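Local coordinates for glutamate--tRNA ligase (Elizabethkingia anophelis, PDB 6B1Z), which catalyses the ATP-dependent attachment of glutamate to its cognate tRNA, as expected of a class I glutamyl-tRNA synthetase, at residues 90-95 and 212-217. Numbering follows the deposited sequence.
Sequences YRQSER and FANIID. With FMT (formic acid), chain N.
Asp217 OD2 takes two hydrogen bonds: Gln92 NE2 gives it one of 2.9 Å, 160° at the hydrogen and on the anti side of the carboxylate, and the hydroxyl of Tyr99 supplies another. The other oxygen, OD1, serves Arg95, whose NE comes to 2.8 Å of it in a salt bridge. The guanidinium stands nearly perpendicular to the carboxylate, 85° between planes, and its NE approaches from above that plane; NH2 adds a weak bond to the same oxygen. A turn about CG-CD swings NE out of the extended line and toward Asp217. Arginine suits the place because its guanidinium offers several N-H groups: NE and NH2 turn to Asp217 while NH1 reaches the carbonyls of Pro89 and Tyr87. Aspartate suits this buried place because its two oxygens can serve an amide and a guanidinium at once, and the paired charges probably stabilise its ionised form.

Glutamine is long enough to span the gap, its chain extended beyond CG with CD anti to CA (chi2 -170°). Its NE2 also donates to Asn214 OD1 at 3.2 Å, and the methyl of Ala213 is small enough to let this amide nitrogen come within 3.5 Å of CB. The Asn214 amide combines acceptor and donor: OD1 also meets Arg49, and ND2 donates to a formic acid molecule, probably from the crystallisation liquor. Within the catalytic domain, the contact thus joins the loop leading into helix 96-106 to helix 210-220, which also packs Ile215 against helix 236-246.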
loop_
_atom_site.group_PDB
_atom_site.type_symbol
_atom_site.label_atom_id
_atom_site.label_comp_id
_atom_site.label_asym_id
_atom_site.label_seq_id
_atom_site.Cartn_x
_atom_site.Cartn_y
_atom_site.Cartn_z
ATOM N N TYR A 90 19.206 3.173 14.460
ATOM C CA TYR A 90 18.444 3.251 13.221
ATOM C C TYR A 90 17.264 4.208 13.329
ATOM O O TYR A 90 16.410 4.215 12.439
ATOM C CB TYR A 90 17.982 1.847 12.788
ATOM C CG TYR A 90 19.163 1.007 12.354
ATOM C CD1 TYR A 90 19.669 1.112 11.065
ATOM C CD2 TYR A 90 19.804 0.144 13.258
ATOM C CE1 TYR A 90 20.781 0.377 10.669
ATOM C CE2 TYR A 90 20.918 -0.597 12.872
ATOM C CZ TYR A 90 21.389 -0.484 11.576
ATOM O OH TYR A 90 22.489 -1.202 11.181
ATOM N N ARG A 91 17.204 5.017 14.386
ATOM C CA ARG A 91 16.307 6.173 14.449
ATOM C C ARG A 91 17.144 7.439 14.387
ATOM O O ARG A 91 18.101 7.594 15.152
ATOM C CB ARG A 91 15.474 6.190 15.728
ATOM C CG ARG A 91 14.616 4.983 15.949
ATOM C CD ARG A 91 13.795 5.191 17.201
ATOM N NE ARG A 91 12.916 4.054 17.475
ATOM C CZ ARG A 91 12.925 3.364 18.607
ATOM N NH1 ARG A 91 13.752 3.706 19.593
ATOM N NH2 ARG A 91 12.083 2.342 18.783
ATOM N N GLN A 92 16.778 8.348 13.482
ATOM C CA GLN A 92 17.592 9.547 13.294
ATOM C C GLN A 92 17.566 10.458 14.517
ATOM O O GLN A 92 18.553 11.170 14.778
ATOM C CB GLN A 92 17.125 10.276 12.034
ATOM C CG GLN A 92 17.456 9.478 10.768
ATOM C CD GLN A 92 17.233 10.257 9.493
ATOM O OE1 GLN A 92 16.186 10.870 9.300
ATOM N NE2 GLN A 92 18.210 10.211 8.606
ATOM N N SER A 93 16.479 10.435 15.302
ATOM C CA SER A 93 16.425 11.242 16.523
ATOM C C SER A 93 17.513 10.861 17.522
ATOM O O SER A 93 17.808 11.641 18.435
ATOM C CB SER A 93 15.055 11.125 17.198
ATOM O OG SER A 93 14.794 9.805 17.658
ATOM N N GLU A 94 18.125 9.691 17.357
ATOM C CA GLU A 94 19.104 9.171 18.294
ATOM C C GLU A 94 20.533 9.318 17.791
ATOM O O GLU A 94 21.457 8.766 18.405
ATOM C CB GLU A 94 18.777 7.706 18.591
ATOM C CG GLU A 94 17.433 7.570 19.299
ATOM C CD GLU A 94 16.970 6.135 19.430
ATOM O OE1 GLU A 94 17.725 5.240 19.008
ATOM O OE2 GLU A 94 15.851 5.909 19.945
ATOM N N ARG A 95 20.747 10.102 16.729
ATOM C CA ARG A 95 22.043 10.187 16.066
ATOM C C ARG A 95 22.652 11.585 16.129
ATOM O O ARG A 95 23.477 11.938 15.278
ATOM C CB ARG A 95 21.922 9.723 14.613
ATOM C CG ARG A 95 21.467 8.245 14.491
ATOM C CD ARG A 95 21.210 7.829 13.053
ATOM N NE ARG A 95 22.409 7.809 12.211
ATOM C CZ ARG A 95 23.264 6.795 12.129
ATOM N NH1 ARG A 95 23.124 5.710 12.900
ATOM N NH2 ARG A 95 24.297 6.895 11.305
ATOM N N PHE A 212 20.072 16.726 4.854
ATOM C CA PHE A 212 21.417 16.532 5.393
ATOM C C PHE A 212 21.508 15.229 6.187
ATOM O O PHE A 212 22.482 14.484 6.038
ATOM C CB PHE A 212 21.771 17.739 6.259
ATOM C CG PHE A 212 23.249 17.889 6.597
ATOM C CD1 PHE A 212 24.252 17.497 5.717
ATOM C CD2 PHE A 212 23.612 18.465 7.806
ATOM C CE1 PHE A 212 25.607 17.677 6.050
ATOM C CE2 PHE A 212 24.960 18.647 8.154
ATOM C CZ PHE A 212 25.954 18.255 7.272
ATOM N N ALA A 213 20.498 14.947 7.018
ATOM C CA ALA A 213 20.485 13.694 7.775
ATOM C C ALA A 213 20.571 12.485 6.851
ATOM O O ALA A 213 21.286 11.515 7.153
ATOM C CB ALA A 213 19.227 13.604 8.642
ATOM N N ASN A 214 19.865 12.519 5.714
ATOM C CA ASN A 214 19.850 11.340 4.863
ATOM C C ASN A 214 21.176 11.136 4.142
ATOM O O ASN A 214 21.612 9.991 3.989
ATOM C CB ASN A 214 18.685 11.394 3.876
ATOM C CG ASN A 214 17.378 11.005 4.515
ATOM O OD1 ASN A 214 17.363 10.330 5.550
ATOM N ND2 ASN A 214 16.272 11.425 3.920
ATOM N N ILE A 215 21.857 12.211 3.707
ATOM C CA ILE A 215 23.136 11.952 3.048
ATOM C C ILE A 215 24.179 11.505 4.078
ATOM O O ILE A 215 25.010 10.639 3.787
ATOM C CB ILE A 215 23.616 13.149 2.186
ATOM C CG1 ILE A 215 24.024 14.364 3.019
ATOM C CG2 ILE A 215 22.571 13.503 1.110
ATOM C CD1 ILE A 215 25.543 14.485 3.180
ATOM N N ILE A 216 24.140 12.063 5.298
ATOM C CA ILE A 216 25.042 11.608 6.362
ATOM C C ILE A 216 24.806 10.133 6.649
ATOM O O ILE A 216 25.748 9.329 6.711
ATOM C CB ILE A 216 24.847 12.448 7.637
ATOM C CG1 ILE A 216 25.416 13.868 7.448
ATOM C CG2 ILE A 216 25.472 11.731 8.874
ATOM C CD1 ILE A 216 24.942 14.849 8.499
ATOM N N ASP A 217 23.541 9.755 6.805
ATOM C CA ASP A 217 23.273 8.379 7.209
ATOM C C ASP A 217 23.416 7.386 6.065
ATOM O O ASP A 217 23.771 6.229 6.311
ATOM C CB ASP A 217 21.884 8.271 7.837
ATOM C CG ASP A 217 21.807 8.937 9.213
ATOM O OD1 ASP A 217 22.869 9.185 9.841
ATOM O OD2 ASP A 217 20.678 9.196 9.670
HETATM C C FMT N . 12.018 11.407 4.724
HETATM O O1 FMT N . 11.375 11.704 5.731
HETATM O O2 FMT N . 13.180 11.000 4.740
#